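Local structure of dehydrogenase (Chromobacterium violaceum, 3Q2I) at residues K145-E150 with H283-E288; K151-I156 with G262-G267; A139-L144 with V269-I274; V132-R137 with A192-D197. The protein probably oxidises the sugar C-3 hydroxyl of UDP-GlcNAcA with NAD as cofactor, a step in the biosynthesis of 2,3-diacetamido-2,3-dideoxy-D-mannuronic acid. One frame throughout, in Å; residues are numbered along the deposited sequence.

Contact 1. Residues K145-E150 with H283-E288; sequences KRAMQE and HAMDEE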
loop_
_atom_site.group_PDB
_atom_site.type_symbol
_atom_site.label_atom_id
_atom_site.label_comp_id
_atom_site.label_asym_id
_atom_site.label_seq_id
_atom_site.Cartn_x
_atom_site.Cartn_y
_atom_site.Cartn_z
ATOM N N LYS A 145 26.210 -0.461 30.483
ATOM C CA LYS A 145 25.781 -1.848 30.328
ATOM C C LYS A 145 25.463 -2.509 31.680
ATOM O O LYS A 145 24.465 -3.227 31.845
ATOM C CB LYS A 145 26.811 -2.658 29.543
ATOM C CG LYS A 145 26.402 -4.121 29.340
ATOM C CD LYS A 145 25.206 -4.319 28.381
ATOM C CE LYS A 145 24.970 -5.807 28.056
ATOM N NZ LYS A 145 23.781 -6.076 27.185
ATOM N N ARG A 146 26.341 -2.273 32.650
ATOM C CA ARG A 146 26.098 -2.781 33.991
ATOM C C ARG A 146 24.795 -2.263 34.594
ATOM O O ARG A 146 24.009 -3.023 35.184
ATOM C CB ARG A 146 27.330 -2.516 34.866
ATOM C CG ARG A 146 28.452 -3.484 34.564
ATOM C CD ARG A 146 29.795 -3.080 35.195
ATOM N NE ARG A 146 29.709 -2.902 36.647
ATOM C CZ ARG A 146 30.497 -2.092 37.352
ATOM N NH1 ARG A 146 31.443 -1.380 36.756
ATOM N NH2 ARG A 146 30.336 -1.983 38.665
ATOM N N ALA A 147 24.528 -0.967 34.427
ATOM C CA ALA A 147 23.280 -0.427 34.938
ATOM C C ALA A 147 22.088 -1.127 34.303
ATOM O O ALA A 147 21.122 -1.426 34.982
ATOM C CB ALA A 147 23.216 1.096 34.761
ATOM N N MET A 148 22.175 -1.392 33.002
ATOM C CA MET A 148 21.127 -2.094 32.270
ATOM C C MET A 148 20.959 -3.508 32.817
ATOM O O MET A 148 19.848 -3.905 33.149
ATOM C CB MET A 148 21.456 -2.196 30.781
ATOM C CG MET A 148 21.039 -0.994 29.979
ATOM S SD MET A 148 19.355 -0.461 30.366
ATOM C CE MET A 148 19.499 1.209 29.817
ATOM N N GLN A 149 22.053 -4.266 32.890
ATOM C CA GLN A 149 21.991 -5.641 33.438
ATOM C C GLN A 149 21.384 -5.717 34.842
ATOM O O GLN A 149 20.696 -6.680 35.179
ATOM C CB GLN A 149 23.383 -6.291 33.436
ATOM C CG GLN A 149 23.877 -6.647 32.036
ATOM C CD GLN A 149 25.385 -6.857 31.954
ATOM O OE1 GLN A 149 26.129 -6.539 32.883
ATOM N NE2 GLN A 149 25.836 -7.432 30.854
ATOM N N GLU A 150 21.640 -4.717 35.674
ATOM C CA GLU A 150 21.053 -4.681 37.010
ATOM C C GLU A 150 19.603 -4.194 37.043
ATOM O O GLU A 150 19.002 -4.158 38.105
ATOM C CB GLU A 150 21.909 -3.811 37.931
ATOM C CG GLU A 150 23.370 -4.172 37.907
ATOM C CD GLU A 150 23.727 -4.955 39.146
ATOM O OE1 GLU A 150 24.391 -4.368 40.033
ATOM O OE2 GLU A 150 23.268 -6.119 39.244
ATOM N N HIS A 283 24.055 2.522 44.006
ATOM C CA HIS A 283 24.653 1.230 43.692
ATOM C C HIS A 283 26.166 1.365 43.849
ATOM O O HIS A 283 26.718 2.437 43.624
ATOM C CB HIS A 283 24.331 0.835 42.241
ATOM C CG HIS A 283 24.766 -0.551 41.866
ATOM N ND1 HIS A 283 26.076 -0.870 41.574
ATOM C CD2 HIS A 283 24.056 -1.692 41.688
ATOM C CE1 HIS A 283 26.160 -2.156 41.272
ATOM N NE2 HIS A 283 24.945 -2.673 41.314
ATOM N N ALA A 284 26.838 0.272 44.206
ATOM C CA ALA A 284 28.303 0.244 44.293
ATOM C C ALA A 284 28.959 0.876 43.066
ATOM O O ALA A 284 29.908 1.661 43.183
ATOM C CB ALA A 284 28.790 -1.198 44.476
ATOM N N MET A 285 28.420 0.569 41.884
ATOM C CA MET A 285 29.016 1.043 40.636
ATOM C C MET A 285 29.035 2.568 40.544
ATOM O O MET A 285 29.832 3.112 39.799
ATOM C CB MET A 285 28.320 0.436 39.413
ATOM C CG MET A 285 26.994 1.100 39.095
ATOM S SD MET A 285 26.197 0.502 37.573
ATOM C CE MET A 285 25.613 -1.130 38.034
ATOM N N ASP A 286 28.210 3.262 41.319
ATOM C CA ASP A 286 28.171 4.728 41.291
ATOM C C ASP A 286 29.436 5.477 41.724
ATOM O O ASP A 286 29.606 6.656 41.387
ATOM C CB ASP A 286 26.959 5.276 42.051
ATOM C CG ASP A 286 25.641 4.816 41.462
ATOM O OD1 ASP A 286 25.574 4.605 40.225
ATOM O OD2 ASP A 286 24.681 4.667 42.254
ATOM N N GLU A 287 30.334 4.829 42.462
ATOM C CA GLU A 287 31.569 5.513 42.843
ATOM C C GLU A 287 32.697 5.461 41.811
ATOM O O GLU A 287 33.698 6.162 41.935
ATOM C CB GLU A 287 32.047 5.116 44.240
ATOM C CG GLU A 287 32.083 3.628 44.531
ATOM C CD GLU A 287 31.822 3.337 46.006
ATOM O OE1 GLU A 287 31.483 2.177 46.344
ATOM O OE2 GLU A 287 31.936 4.281 46.824
ATOM N N GLU A 288 32.494 4.687 40.752
ATOM C CA GLU A 288 33.438 4.624 39.639
ATOM C C GLU A 288 33.225 5.761 38.638
ATOM O O GLU A 288 33.956 5.877 37.654
ATOM C CB GLU A 288 33.303 3.267 38.942
ATOM C CG GLU A 288 33.339 2.117 39.934
ATOM C CD GLU A 288 32.894 0.786 39.350
ATOM O OE1 GLU A 288 33.191 0.519 38.166
ATOM O OE2 GLU A 288 32.267 -0.003 40.087
#
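A salt bridge between Arg146 and Glu288 and a methionine laid against a helix make this a partly buried contact at the margin of the C-terminal alpha/beta domain, where the end of helix 139-149 meets the 3-10 turn that follows strand 273-279. The guanidinium of Arg146 takes the carboxylate of Glu288 end-on, one nitrogen to each oxygen: NH1 of Arg146 lies 2.9 Å from OE1 of Glu288, and NH2 of Arg146 lies 3.1 Å from OE2. Both hydrogen bonds are nearly straight, within 7° of linear, and both oxygens are met on their syn sides. The two flat groups are 25° apart, so the pair is slightly twisted, but the double grip still fixes the rotation of the guanidinium. Next to this pair, Met285 slides past Arg146 in the opposite direction. Its chain bends at the last torsion (chi3 73°), which brings CE back over the helix, 3.8 Å from Ala147 N, while SD lies 4.1 Å from Ala147 CB. The same methyl sits over one face of the His283 ring, offset toward the rim. Arg152, from the turn after the helix, packs on both Met285 and His283 and forms a salt bridge with Asp286. The imidazole is held in turn by its own segment: Met285 N donates to His283 ND1 at 2.8 Å, in the plane of the ring.

Contact 2. Residues K151-I156 with G262-G267; sequences KRFGRI and GSVRVG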
loop_
_atom_site.group_PDB
_atom_site.type_symbol
_atom_site.label_atom_id
_atom_site.label_comp_id
_atom_site.label_asym_id
_atom_site.label_seq_id
_atom_site.Cartn_x
_atom_site.Cartn_y
_atom_site.Cartn_z
ATOM N N LYS A 151 19.054 -3.798 35.896
ATOM C CA LYS A 151 17.716 -3.194 35.824
ATOM C C LYS A 151 17.564 -1.898 36.618
ATOM O O LYS A 151 16.506 -1.619 37.174
ATOM C CB LYS A 151 16.643 -4.213 36.216
ATOM C CG LYS A 151 17.010 -5.608 35.764
ATOM C CD LYS A 151 15.856 -6.594 35.883
ATOM C CE LYS A 151 15.952 -7.641 34.776
ATOM N NZ LYS A 151 14.618 -7.858 34.125
ATOM N N ARG A 152 18.601 -1.077 36.651
ATOM C CA ARG A 152 18.539 0.139 37.444
ATOM C C ARG A 152 17.514 1.147 36.911
ATOM O O ARG A 152 17.021 1.981 37.665
ATOM C CB ARG A 152 19.928 0.763 37.560
ATOM C CG ARG A 152 20.938 -0.162 38.256
ATOM C CD ARG A 152 22.211 0.607 38.526
ATOM N NE ARG A 152 21.987 1.608 39.576
ATOM C CZ ARG A 152 22.858 2.570 39.866
ATOM N NH1 ARG A 152 22.568 3.448 40.815
ATOM N NH2 ARG A 152 23.962 2.718 39.140
ATOM N N PHE A 153 17.179 1.071 35.621
ATOM C CA PHE A 153 16.246 2.059 35.072
ATOM C C PHE A 153 14.782 1.659 35.293
ATOM O O PHE A 153 13.862 2.463 35.096
ATOM C CB PHE A 153 16.464 2.242 33.555
ATOM C CG PHE A 153 17.776 2.889 33.197
ATOM C CD1 PHE A 153 17.867 4.268 33.025
ATOM C CD2 PHE A 153 18.898 2.121 32.935
ATOM C CE1 PHE A 153 19.052 4.866 32.634
ATOM C CE2 PHE A 153 20.082 2.707 32.572
ATOM C CZ PHE A 153 20.179 4.085 32.418
ATOM N N GLY A 154 14.531 0.406 35.658
ATOM C CA GLY A 154 13.197 -0.157 35.520
ATOM C C GLY A 154 12.824 -0.062 34.033
ATOM O O GLY A 154 13.668 -0.238 33.176
ATOM N N ARG A 155 11.552 0.172 33.753
ATOM C CA ARG A 155 11.064 0.196 32.365
ATOM C C ARG A 155 11.733 1.352 31.618
ATOM O O ARG A 155 11.701 2.471 32.097
ATOM C CB ARG A 155 9.540 0.362 32.373
ATOM C CG ARG A 155 8.964 0.418 30.946
ATOM C CD ARG A 155 7.452 0.311 30.845
ATOM N NE ARG A 155 7.101 -0.139 29.490
ATOM C CZ ARG A 155 5.869 -0.414 29.078
ATOM N NH1 ARG A 155 5.662 -0.799 27.826
ATOM N NH2 ARG A 155 4.847 -0.309 29.918
ATOM N N ILE A 156 12.304 1.102 30.436
ATOM C CA ILE A 156 12.866 2.174 29.619
ATOM C C ILE A 156 11.775 2.838 28.783
ATOM O O ILE A 156 10.924 2.145 28.205
ATOM C CB ILE A 156 13.939 1.640 28.629
ATOM C CG1 ILE A 156 14.961 0.769 29.369
ATOM C CG2 ILE A 156 14.552 2.736 27.786
ATOM C CD1 ILE A 156 15.723 1.537 30.343
ATOM N N GLY A 262 15.319 5.932 36.551
ATOM C CA GLY A 262 16.670 6.340 36.258
ATOM C C GLY A 262 16.756 7.215 35.029
ATOM O O GLY A 262 15.941 7.046 34.107
ATOM N N SER A 263 17.709 8.143 35.010
ATOM C CA SER A 263 17.942 9.041 33.866
ATOM C C SER A 263 19.447 9.214 33.709
ATOM O O SER A 263 20.161 9.566 34.674
ATOM C CB SER A 263 17.289 10.416 34.063
ATOM O OG SER A 263 15.882 10.298 34.213
ATOM N N VAL A 264 19.978 8.916 32.535
ATOM C CA VAL A 264 21.406 9.024 32.304
ATOM C C VAL A 264 21.707 9.742 31.000
ATOM O O VAL A 264 20.930 9.640 30.035
ATOM C CB VAL A 264 22.035 7.625 32.279
ATOM C CG1 VAL A 264 23.386 7.618 31.611
ATOM C CG2 VAL A 264 22.120 7.087 33.687
ATOM N N ARG A 265 22.773 10.534 30.975
ATOM C CA ARG A 265 23.330 11.006 29.742
ATOM C C ARG A 265 24.833 10.863 29.783
ATOM O O ARG A 265 25.499 11.317 30.729
ATOM C CB ARG A 265 22.936 12.474 29.487
ATOM C CG ARG A 265 23.505 13.010 28.148
ATOM C CD ARG A 265 23.305 14.523 28.040
ATOM N NE ARG A 265 22.982 14.974 26.685
ATOM C CZ ARG A 265 23.886 15.276 25.742
ATOM N NH1 ARG A 265 25.184 15.101 25.973
ATOM N NH2 ARG A 265 23.508 15.736 24.547
ATOM N N VAL A 266 25.363 10.215 28.760
ATOM C CA VAL A 266 26.805 10.125 28.526
ATOM C C VAL A 266 27.090 10.859 27.240
ATOM O O VAL A 266 26.519 10.514 26.213
ATOM C CB VAL A 266 27.253 8.669 28.353
ATOM C CG1 VAL A 266 28.771 8.617 28.189
ATOM C CG2 VAL A 266 26.770 7.847 29.547
ATOM N N GLY A 267 27.903 11.907 27.303
ATOM C CA GLY A 267 28.182 12.719 26.137
ATOM C C GLY A 267 29.675 12.981 25.927
ATOM O O GLY A 267 30.505 12.075 26.115
#
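Phe153 carries this buried contact, reaching from the beta turn 151-154 to the start of strand 262-267 in the mixed sheet of the C-terminal domain. The apolar part is between Phe153 and Val264, whose side chains cross at about a right angle: Phe153 CZ comes to 3.8 Å from Val264 CG2, and Val264 CB lies in the plane of the ring, at its edge. Against the backbone, the ring edge packs on the strand: Phe153 CD1 is 3.5 Å from Gly262 O. With CG beside its own backbone N (chi1 -68°), the ring extends along the strand. Gly262 has no side chain, and the ring edge lies directly against its carbonyl. Around the pair, Phe279 meets the Phe153 ring edge-to-face and Met148 of helix 139-149 packs on it; Ser263 turns the other way, to the carbonyl of Tyr247 in a second subunit. Between these two segments, then, the turn is held by van der Waals contact and shape, while Phe153 and the following Arg155 have backbone bonds to Lys261 and Glu260, just before the strand.

Contact 3. Residues A139-L144 with V269-I274; sequences ATLQLL and VAVNEI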
loop_
_atom_site.group_PDB
_atom_site.type_symbol
_atom_site.label_atom_id
_atom_site.label_comp_id
_atom_site.label_asym_id
_atom_site.label_seq_id
_atom_site.Cartn_x
_atom_site.Cartn_y
_atom_site.Cartn_z
ATOM N N ALA A 139 35.019 2.396 29.287
ATOM C CA ALA A 139 34.533 2.483 30.648
ATOM C C ALA A 139 33.131 3.053 30.838
ATOM O O ALA A 139 32.349 2.521 31.624
ATOM C CB ALA A 139 35.556 3.199 31.527
ATOM N N THR A 140 32.819 4.140 30.131
ATOM C CA THR A 140 31.479 4.692 30.196
ATOM C C THR A 140 30.393 3.707 29.745
ATOM O O THR A 140 29.383 3.532 30.420
ATOM C CB THR A 140 31.351 5.987 29.403
ATOM O OG1 THR A 140 31.831 5.775 28.076
ATOM C CG2 THR A 140 32.202 7.102 30.016
ATOM N N LEU A 141 30.680 3.022 28.643
ATOM C CA LEU A 141 29.731 2.093 28.000
ATOM C C LEU A 141 29.583 0.831 28.827
ATOM O O LEU A 141 28.481 0.336 28.983
ATOM C CB LEU A 141 30.174 1.761 26.574
ATOM C CG LEU A 141 30.054 2.976 25.645
ATOM C CD1 LEU A 141 30.436 2.619 24.228
ATOM C CD2 LEU A 141 28.647 3.603 25.694
ATOM N N GLN A 142 30.669 0.391 29.478
ATOM C CA GLN A 142 30.557 -0.656 30.492
ATOM C C GLN A 142 29.706 -0.331 31.702
ATOM O O GLN A 142 28.885 -1.152 32.115
ATOM C CB GLN A 142 31.959 -1.128 30.894
ATOM C CG GLN A 142 32.567 -2.056 29.849
ATOM C CD GLN A 142 31.787 -3.350 29.628
ATOM O OE1 GLN A 142 31.508 -4.059 30.582
ATOM N NE2 GLN A 142 31.426 -3.663 28.373
ATOM N N LEU A 143 29.834 0.866 32.263
ATOM C CA LEU A 143 28.936 1.222 33.350
ATOM C C LEU A 143 27.466 1.241 32.937
ATOM O O LEU A 143 26.608 0.798 33.687
ATOM C CB LEU A 143 29.276 2.606 33.930
ATOM C CG LEU A 143 30.387 2.607 34.987
ATOM C CD1 LEU A 143 30.881 4.052 35.260
ATOM C CD2 LEU A 143 29.776 2.015 36.226
ATOM N N LEU A 144 27.181 1.870 31.794
ATOM C CA LEU A 144 25.846 1.835 31.212
ATOM C C LEU A 144 25.385 0.390 31.082
ATOM O O LEU A 144 24.269 0.058 31.487
ATOM C CB LEU A 144 25.860 2.454 29.800
ATOM C CG LEU A 144 25.632 3.958 29.695
ATOM C CD1 LEU A 144 25.797 4.425 28.258
ATOM C CD2 LEU A 144 24.288 4.362 30.289
ATOM N N VAL A 269 32.553 14.282 22.912
ATOM C CA VAL A 269 32.692 14.077 21.472
ATOM C C VAL A 269 32.548 12.599 21.110
ATOM O O VAL A 269 32.392 12.290 19.933
ATOM C CB VAL A 269 34.018 14.630 20.881
ATOM C CG1 VAL A 269 34.114 16.103 21.151
ATOM C CG2 VAL A 269 35.198 13.927 21.553
ATOM N N ALA A 270 32.646 11.718 22.103
ATOM C CA ALA A 270 32.708 10.272 21.880
ATOM C C ALA A 270 32.217 9.406 23.051
ATOM O O ALA A 270 32.928 8.528 23.559
ATOM C CB ALA A 270 34.115 9.879 21.428
ATOM N N VAL A 271 31.006 9.662 23.532
ATOM C CA VAL A 271 30.447 8.971 24.693
ATOM C C VAL A 271 31.479 8.721 25.782
ATOM O O VAL A 271 31.582 7.625 26.322
ATOM C CB VAL A 271 29.711 7.646 24.371
ATOM C CG1 VAL A 271 28.278 7.907 24.120
ATOM C CG2 VAL A 271 30.422 6.787 23.290
ATOM N N ASN A 272 32.199 9.789 26.074
ATOM C CA ASN A 272 33.374 9.678 26.964
ATOM C C ASN A 272 33.201 10.457 28.274
ATOM O O ASN A 272 34.051 10.355 29.185
ATOM C CB ASN A 272 34.595 10.175 26.189
ATOM C CG ASN A 272 34.448 11.611 25.712
ATOM O OD1 ASN A 272 33.706 11.907 24.766
ATOM N ND2 ASN A 272 35.164 12.531 26.361
ATOM N N GLU A 273 32.088 11.170 28.426
ATOM C CA GLU A 273 31.855 11.964 29.635
ATOM C C GLU A 273 30.495 11.683 30.238
ATOM O O GLU A 273 29.459 12.012 29.646
ATOM C CB GLU A 273 31.964 13.453 29.283
ATOM C CG GLU A 273 31.924 14.430 30.454
ATOM C CD GLU A 273 31.625 15.860 29.991
ATOM O OE1 GLU A 273 31.474 16.760 30.846
ATOM O OE2 GLU A 273 31.520 16.097 28.769
ATOM N N ILE A 274 30.480 11.100 31.432
ATOM C CA ILE A 274 29.218 10.934 32.127
ATOM C C ILE A 274 28.715 12.266 32.623
ATOM O O ILE A 274 29.285 12.858 33.537
ATOM C CB ILE A 274 29.254 9.871 33.231
ATOM C CG1 ILE A 274 29.597 8.508 32.610
ATOM C CG2 ILE A 274 27.891 9.786 33.942
ATOM C CD1 ILE A 274 29.847 7.427 33.622
#
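Thr140 meets the backbone of Val271 where the first turns of helix 139-149 lie against the classic beta bulge of Asn272 and Glu273, both opposite Gly267, at the entry to edge strand 273-279 of the mixed sheet. Polar contact rests on one hydrogen bond: Thr140 OG1 donates to Val271 O at 2.6 Å, with the hydroxyl approaching nearly end-on to the carbonyl (C=O...donor angle 163°). A chi1 of 52° sets OG1 between the backbone N and the carbonyl carbon of Thr140 and leaves the methyl CG2 to face the bulge, 3.8 Å from Asn272 O.

The apolar contacts flank that bond. Leu141 CD1 approaches Val271 CG2 at 4.3 Å, with Tyr195 of helix 193-203 also packing on Val271. Ile274 spans two positions of the helix, and Ile289 and Ala292 of helix 289-292 pack on both it and Leu143. Ile274 CG1 lies 3.9 Å from Thr140 CG2, while Ile274 CD1 reaches Leu143 CD1, also at 3.9 Å, the two side chains crossing at about a right angle.

Contact 4. Residues V132-R137 with A192-D197; sequences VKQNRR and ASHYVD. With NAI (1,4-dihydronicotinamide adenine dinucleotide), chain B.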
loop_
_atom_site.group_PDB
_atom_site.type_symbol
_atom_site.label_atom_id
_atom_site.label_comp_id
_atom_site.label_asym_id
_atom_site.label_seq_id
_atom_site.Cartn_x
_atom_site.Cartn_y
_atom_site.Cartn_z
ATOM N N VAL A 132 34.854 -7.133 15.056
ATOM C CA VAL A 132 35.479 -6.140 15.915
ATOM C C VAL A 132 34.523 -5.060 16.338
ATOM O O VAL A 132 34.175 -4.208 15.518
ATOM C CB VAL A 132 36.707 -5.520 15.223
ATOM C CG1 VAL A 132 37.290 -4.471 16.134
ATOM C CG2 VAL A 132 37.699 -6.574 14.779
ATOM N N LYS A 133 34.097 -5.093 17.585
ATOM C CA LYS A 133 33.326 -4.017 18.229
ATOM C C LYS A 133 34.100 -3.571 19.483
ATOM O O LYS A 133 33.727 -3.843 20.638
ATOM C CB LYS A 133 31.920 -4.520 18.590
ATOM C CG LYS A 133 31.002 -4.731 17.391
ATOM C CD LYS A 133 29.656 -5.350 17.772
ATOM C CE LYS A 133 28.807 -5.607 16.514
ATOM N NZ LYS A 133 28.181 -4.273 16.171
ATOM N N GLN A 134 35.147 -2.800 19.231
ATOM C CA GLN A 134 36.116 -2.523 20.297
ATOM C C GLN A 134 35.634 -1.458 21.274
ATOM O O GLN A 134 36.178 -1.321 22.376
ATOM C CB GLN A 134 37.490 -2.261 19.672
ATOM C CG GLN A 134 37.764 -0.834 19.221
ATOM C CD GLN A 134 37.072 -0.480 17.939
ATOM O OE1 GLN A 134 36.405 -1.315 17.332
ATOM N NE2 GLN A 134 37.273 0.751 17.488
ATOM N N ASN A 135 34.604 -0.699 20.919
ATOM C CA ASN A 135 34.098 0.364 21.808
ATOM C C ASN A 135 33.289 -0.092 23.019
ATOM O O ASN A 135 33.091 0.656 23.974
ATOM C CB ASN A 135 33.233 1.346 20.982
ATOM C CG ASN A 135 33.769 2.765 20.940
ATOM O OD1 ASN A 135 34.983 3.001 20.995
ATOM N ND2 ASN A 135 32.852 3.737 20.738
ATOM N N ARG A 136 32.732 -1.305 22.944
ATOM C CA ARG A 136 31.851 -1.838 23.970
ATOM C C ARG A 136 32.574 -1.881 25.322
ATOM O O ARG A 136 31.945 -1.721 26.347
ATOM C CB ARG A 136 31.425 -3.267 23.620
ATOM C CG ARG A 136 30.389 -3.341 22.496
ATOM C CD ARG A 136 29.757 -4.710 22.543
ATOM N NE ARG A 136 28.749 -4.739 21.471
ATOM C CZ ARG A 136 28.032 -5.826 21.208
ATOM N NH1 ARG A 136 28.218 -6.938 21.920
ATOM N NH2 ARG A 136 27.141 -5.832 20.216
ATOM N N ARG A 137 33.887 -2.081 25.281
ATOM C CA ARG A 137 34.609 -2.153 26.566
ATOM C C ARG A 137 35.079 -0.803 27.078
ATOM O O ARG A 137 35.713 -0.729 28.132
ATOM C CB ARG A 137 35.745 -3.175 26.509
ATOM C CG ARG A 137 35.260 -4.619 26.588
ATOM C CD ARG A 137 35.069 -5.062 28.035
ATOM N NE ARG A 137 34.254 -6.274 28.130
ATOM C CZ ARG A 137 33.948 -6.905 29.260
ATOM N NH1 ARG A 137 34.378 -6.449 30.429
ATOM N NH2 ARG A 137 33.210 -8.007 29.220
ATOM N N ALA A 192 29.111 6.172 12.291
ATOM C CA ALA A 192 28.434 6.017 13.562
ATOM C C ALA A 192 28.089 4.570 13.948
ATOM O O ALA A 192 27.224 4.354 14.804
ATOM C CB ALA A 192 27.166 6.903 13.544
ATOM N N SER A 193 28.683 3.563 13.299
ATOM C CA SER A 193 28.264 2.198 13.524
ATOM C C SER A 193 28.423 1.730 14.972
ATOM O O SER A 193 27.650 0.896 15.405
ATOM C CB SER A 193 28.904 1.209 12.543
ATOM O OG SER A 193 30.296 1.331 12.700
ATOM N N HIS A 194 29.391 2.270 15.694
ATOM C CA HIS A 194 29.571 1.876 17.104
ATOM C C HIS A 194 28.462 2.428 17.995
ATOM O O HIS A 194 28.332 2.036 19.150
ATOM C CB HIS A 194 30.960 2.311 17.639
ATOM C CG HIS A 194 32.133 1.632 16.990
ATOM N ND1 HIS A 194 32.387 0.288 17.130
ATOM C CD2 HIS A 194 33.193 2.136 16.313
ATOM C CE1 HIS A 194 33.496 -0.030 16.481
ATOM N NE2 HIS A 194 34.009 1.079 15.979
ATOM N N TYR A 195 27.717 3.416 17.484
ATOM C CA TYR A 195 26.580 3.978 18.196
ATOM C C TYR A 195 25.295 3.255 17.797
ATOM O O TYR A 195 24.450 3.002 18.654
ATOM C CB TYR A 195 26.472 5.490 17.938
ATOM C CG TYR A 195 27.654 6.266 18.488
ATOM C CD1 TYR A 195 27.555 7.026 19.654
ATOM C CD2 TYR A 195 28.859 6.269 17.804
ATOM C CE1 TYR A 195 28.652 7.716 20.142
ATOM C CE2 TYR A 195 29.981 6.955 18.308
ATOM C CZ TYR A 195 29.847 7.662 19.484
ATOM O OH TYR A 195 30.976 8.310 20.010
ATOM N N VAL A 196 25.166 2.884 16.522
ATOM C CA VAL A 196 24.063 2.006 16.116
ATOM C C VAL A 196 24.094 0.748 16.972
ATOM O O VAL A 196 23.049 0.218 17.397
ATOM C CB VAL A 196 24.099 1.627 14.584
ATOM C CG1 VAL A 196 22.980 0.606 14.297
ATOM C CG2 VAL A 196 23.953 2.919 13.771
ATOM N N ASP A 197 25.325 0.266 17.221
ATOM C CA ASP A 197 25.494 -0.937 18.015
ATOM C C ASP A 197 24.814 -0.820 19.371
ATOM O O ASP A 197 24.392 -1.825 19.934
ATOM C CB ASP A 197 26.988 -1.194 18.218
ATOM C CG ASP A 197 27.284 -2.468 18.950
ATOM O OD1 ASP A 197 26.798 -3.524 18.527
ATOM O OD2 ASP A 197 28.058 -2.404 19.938
HETATM P PA NAI B . 42.034 1.706 3.979
HETATM O O1A NAI B . 41.570 2.157 2.655
HETATM O O2A NAI B . 43.061 2.607 4.797
HETATM O O5B NAI B . 42.671 0.260 3.958
HETATM C C5B NAI B . 42.526 -0.318 2.691
HETATM C C4B NAI B . 43.476 -1.504 2.602
HETATM O O4B NAI B . 42.911 -2.679 1.996
HETATM C C3B NAI B . 44.382 -0.843 1.561
HETATM O O3B NAI B . 45.756 -0.907 1.972
HETATM C C2B NAI B . 44.009 -1.515 0.229
HETATM O O2B NAI B . 45.062 -1.559 -0.726
HETATM C C1B NAI B . 43.677 -2.920 0.786
HETATM N N9A NAI B . 42.947 -3.755 -0.139
HETATM C C8A NAI B . 41.869 -3.385 -0.907
HETATM N N7A NAI B . 41.443 -4.433 -1.554
HETATM C C5A NAI B . 42.144 -5.554 -1.174
HETATM C C6A NAI B . 42.142 -6.917 -1.533
HETATM N N6A NAI B . 41.241 -7.438 -2.438
HETATM N N1A NAI B . 43.048 -7.732 -0.965
HETATM C C2A NAI B . 43.922 -7.245 -0.109
HETATM N N3A NAI B . 43.991 -5.973 0.277
HETATM C C4A NAI B . 43.117 -5.102 -0.273
HETATM O O3 NAI B . 40.748 1.520 4.902
HETATM P PN NAI B . 40.659 1.445 6.444
HETATM O O1N NAI B . 40.251 2.768 7.029
HETATM O O2N NAI B . 41.857 0.751 7.136
HETATM O O5D NAI B . 39.267 0.668 6.772
HETATM C C5D NAI B . 39.492 -0.720 6.691
HETATM C C4D NAI B . 38.331 -1.504 7.298
HETATM O O4D NAI B . 38.383 -1.208 8.703
HETATM C C3D NAI B . 36.920 -1.006 6.877
HETATM O O3D NAI B . 36.066 -2.152 6.915
HETATM C C2D NAI B . 36.511 -0.065 8.016
HETATM O O2D NAI B . 35.102 -0.051 8.229
HETATM C C1D NAI B . 37.191 -0.693 9.268
HETATM N N1N NAI B . 37.458 0.270 10.312
HETATM C C2N NAI B . 37.081 0.005 11.545
HETATM C C3N NAI B . 37.241 0.923 12.590
HETATM C C7N NAI B . 36.842 0.597 13.978
HETATM O O7N NAI B . 36.541 1.407 14.834
HETATM N N7N NAI B . 36.787 -0.707 14.378
HETATM C C4N NAI B . 37.737 2.198 12.250
HETATM C C5N NAI B . 38.216 2.388 10.965
HETATM C C6N NAI B . 38.061 1.424 10.002
HETATM O O HOH W 1 32.120 -1.148 19.398
HETATM O O HOH W 2 29.807 4.004 20.672
#
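The nicotinamide end of the dinucleotide pocket is built here, with Gln134 and His194 meeting at the carboxamide of the bound cofactor. Gln134 pairs with that amide through both its ends: NE2 of Gln134 donates to O7N of the cofactor at 2.8 Å, and N7N returns a bond to Gln134 OE1 at 3.0 Å. His194 NE2 adds a second donor to O7N, also at 2.8 Å, so the carbonyl is gripped twice. The two side chains are almost perpendicular, their amide and ring planes 87° apart. In this family the loop 132-137 leads from the Rossmann fold into the C-terminal domain, and helix 193-203 comes from the latter; Asn135, His194 and Tyr195 also touch the UDP-sugar. One water bridges Asn135 N and His194 ND1. Farther from the cofactor, Asp197 is clamped by two cations. Arg136 takes it side-on through NE and NH2, nearly coplanar at 11°, with NE 2.9 Å from Asp197 OD2, while Lys133 NZ comes to OD1 of Asp197 from above the carboxylate plane, at 2.8 Å.

In the fold
Contacts 1 and 3 share helix 139-149, which the loop of contact 4 leads into and the turn of contact 2 leads out of. Along the chain, 132-156 supplies the first segment of all four; their partners follow as 192-197 (contact 4), 262-267 (contact 2), 269-274 (contact 3) and 283-288 (contact 1). Contact 2 is nested within the loops closed by contacts 1 and 3. Contacts 2 and 3 reach neighbouring strands of the mixed sheet, about 13 Å apart between centres. Contact 4 lies near the middle of the chain, about 12 Å from contact 3 and about 20 Å from contact 1, centre to centre; the helix thus runs from the cofactor and sugar pocket to the outer part of the C-terminal domain.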